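Local coordinates for protein polyphenol oxidase, chloroplastic (Malus domestica, PDB 6ELV) that forms the C-terminal domain of a tyrosinase-family enzyme that oxidises mono- and o-diphenols to o-quinones, at residues G53-R58 against K99-L104. Sequence-based numbering, arbitrary orientation.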
loop_
_atom_site.group_PDB
_atom_site.type_symbol
_atom_site.label_atom_id
_atom_site.label_comp_id
_atom_site.label_asym_id
_atom_site.label_seq_id
_atom_site.Cartn_x
_atom_site.Cartn_y
_atom_site.Cartn_z
ATOM N N GLY A 53 -1.116 -6.303 -8.668
ATOM C CA GLY A 53 -2.352 -6.560 -9.384
ATOM C C GLY A 53 -3.238 -5.341 -9.504
ATOM O O GLY A 53 -4.467 -5.462 -9.427
ATOM N N ILE A 54 -2.638 -4.167 -9.686
ATOM C CA ILE A 54 -3.392 -2.938 -9.903
ATOM C C ILE A 54 -3.954 -2.983 -11.316
ATOM O O ILE A 54 -3.194 -3.037 -12.289
ATOM C CB ILE A 54 -2.484 -1.717 -9.717
ATOM C CG1 ILE A 54 -1.870 -1.685 -8.317
ATOM C CG2 ILE A 54 -3.227 -0.427 -10.038
ATOM C CD1 ILE A 54 -0.796 -0.627 -8.177
ATOM N N GLU A 55 -5.279 -2.964 -11.440
ATOM C CA GLU A 55 -5.891 -3.196 -12.739
ATOM C C GLU A 55 -7.016 -2.206 -12.990
ATOM O O GLU A 55 -7.840 -1.947 -12.108
ATOM C CB GLU A 55 -6.413 -4.618 -12.837
ATOM C CG GLU A 55 -6.828 -4.994 -14.215
ATOM C CD GLU A 55 -7.242 -6.432 -14.277
ATOM O OE1 GLU A 55 -6.447 -7.297 -13.856
ATOM O OE2 GLU A 55 -8.387 -6.689 -14.704
ATOM N N PHE A 56 -7.060 -1.678 -14.212
ATOM C CA PHE A 56 -8.001 -0.623 -14.565
ATOM C C PHE A 56 -8.030 -0.500 -16.084
ATOM O O PHE A 56 -7.140 -0.992 -16.782
ATOM C CB PHE A 56 -7.596 0.723 -13.938
ATOM C CG PHE A 56 -6.180 1.117 -14.247
ATOM C CD1 PHE A 56 -5.123 0.649 -13.478
ATOM C CD2 PHE A 56 -5.896 1.909 -15.352
ATOM C CE1 PHE A 56 -3.831 0.984 -13.796
ATOM C CE2 PHE A 56 -4.595 2.251 -15.666
ATOM C CZ PHE A 56 -3.566 1.782 -14.887
ATOM N N ASP A 57 -9.061 0.170 -16.583
ATOM C CA ASP A 57 -9.150 0.468 -18.008
ATOM C C ASP A 57 -8.202 1.616 -18.334
ATOM O O ASP A 57 -8.221 2.653 -17.667
ATOM C CB ASP A 57 -10.571 0.881 -18.391
ATOM C CG ASP A 57 -11.539 -0.290 -18.489
ATOM O OD1 ASP A 57 -11.171 -1.446 -18.221
ATOM O OD2 ASP A 57 -12.708 -0.029 -18.831
ATOM N N ARG A 58 -7.419 1.461 -19.405
ATOM C CA ARG A 58 -6.417 2.465 -19.747
ATOM C C ARG A 58 -7.022 3.820 -20.092
ATOM O O ARG A 58 -6.357 4.843 -19.900
ATOM C CB ARG A 58 -5.543 1.963 -20.888
ATOM C CG ARG A 58 -4.606 0.856 -20.462
ATOM C CD ARG A 58 -3.899 0.238 -21.668
ATOM N NE ARG A 58 -3.037 -0.875 -21.276
ATOM C CZ ARG A 58 -1.728 -0.790 -21.064
ATOM N NH1 ARG A 58 -1.090 0.357 -21.247
ATOM N NH2 ARG A 58 -1.049 -1.865 -20.693
ATOM N N LYS A 99 -6.952 -2.882 -20.866
ATOM C CA LYS A 99 -6.661 -2.690 -19.456
ATOM C C LYS A 99 -5.153 -2.660 -19.243
ATOM O O LYS A 99 -4.361 -3.102 -20.087
ATOM C CB LYS A 99 -7.255 -3.835 -18.645
ATOM C CG LYS A 99 -8.769 -3.914 -18.763
ATOM C CD LYS A 99 -9.346 -4.695 -17.623
ATOM C CE LYS A 99 -8.892 -6.129 -17.776
ATOM N NZ LYS A 99 -9.376 -7.050 -16.721
ATOM N N MET A 100 -4.764 -2.141 -18.088
ATOM C CA MET A 100 -3.412 -2.272 -17.572
ATOM C C MET A 100 -3.463 -3.086 -16.291
ATOM O O MET A 100 -4.392 -2.945 -15.489
ATOM C CB MET A 100 -2.805 -0.894 -17.287
ATOM C CG MET A 100 -1.375 -0.875 -16.736
ATOM S SD MET A 100 -0.405 0.403 -17.526
ATOM C CE MET A 100 -1.693 1.660 -17.630
ATOM N N ASN A 101 -2.462 -3.940 -16.111
ATOM C CA ASN A 101 -2.269 -4.697 -14.885
ATOM C C ASN A 101 -0.838 -4.426 -14.453
ATOM O O ASN A 101 0.107 -4.800 -15.159
ATOM C CB ASN A 101 -2.503 -6.187 -15.115
ATOM C CG ASN A 101 -2.528 -6.967 -13.818
ATOM O OD1 ASN A 101 -1.655 -6.809 -12.974
ATOM N ND2 ASN A 101 -3.548 -7.791 -13.641
ATOM N N THR A 102 -0.677 -3.760 -13.315
ATOM C CA THR A 102 0.616 -3.218 -12.946
ATOM C C THR A 102 0.821 -3.325 -11.435
ATOM O O THR A 102 0.087 -4.019 -10.730
ATOM C CB THR A 102 0.769 -1.818 -13.547
ATOM O OG1 THR A 102 2.123 -1.392 -13.406
ATOM C CG2 THR A 102 -0.181 -0.807 -12.901
ATOM N N ILE A 103 1.840 -2.625 -10.946
ATOM C CA ILE A 103 2.333 -2.785 -9.585
ATOM C C ILE A 103 2.842 -1.428 -9.130
ATOM O O ILE A 103 3.204 -0.577 -9.946
ATOM C CB ILE A 103 3.464 -3.842 -9.597
ATOM C CG1 ILE A 103 3.944 -4.238 -8.199
ATOM C CG2 ILE A 103 4.627 -3.351 -10.429
ATOM C CD1 ILE A 103 4.595 -5.589 -8.213
ATOM N N LEU A 104 2.834 -1.212 -7.819
ATOM C CA LEU A 104 3.436 -0.027 -7.228
ATOM C C LEU A 104 4.328 -0.479 -6.087
ATOM O O LEU A 104 3.882 -1.248 -5.232
ATOM C CB LEU A 104 2.370 0.941 -6.698
ATOM C CG LEU A 104 2.897 2.237 -6.069
ATOM C CD1 LEU A 104 3.533 3.152 -7.100
ATOM C CD2 LEU A 104 1.808 2.954 -5.291
#
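Lys99 offers its carbonyl O to Arg58 NE at 2.9 Å, the donor standing well above the carbonyl plane. On the other face of the sheet from Met100, the Lys99 ammonium NZ leans toward the Glu55 carboxylate as a salt bridge whose exact geometry is doubtful. Met100 is paired with Phe56 by two backbone bonds, N to Phe56 O at 2.9 Å and O from Phe56 N at 3.2 Å. Its CB lies off-centre over the Phe56 ring in a CH-pi contact, and the bent chain curls CE back to Phe56 CZ at 3.3 Å, while SD lies over one face of the Arg58 guanidinium, whose NH1 hydrogen-bonds His92 NE2. An alanine in place of Arg58 would probably leave Lys99 O and His92 NE2 without these partners and Met100 SD without the guanidinium beside it. Asn101 brings ND2 to 2.9 Å from Glu55 OE1, the amide and carboxylate planes 49° apart. Thr102 closes a second backbone pair with Ile54, its CG2 meeting Ile54 CB at 4.0 Å. Past it, Leu104 CB meets Ile54 CD1. Gly53, at positive phi (62°), and Ile54 both face Thr102: a G1 beta bulge in an antiparallel sheet, here joining outermost strand 99-107 to strand 48-57.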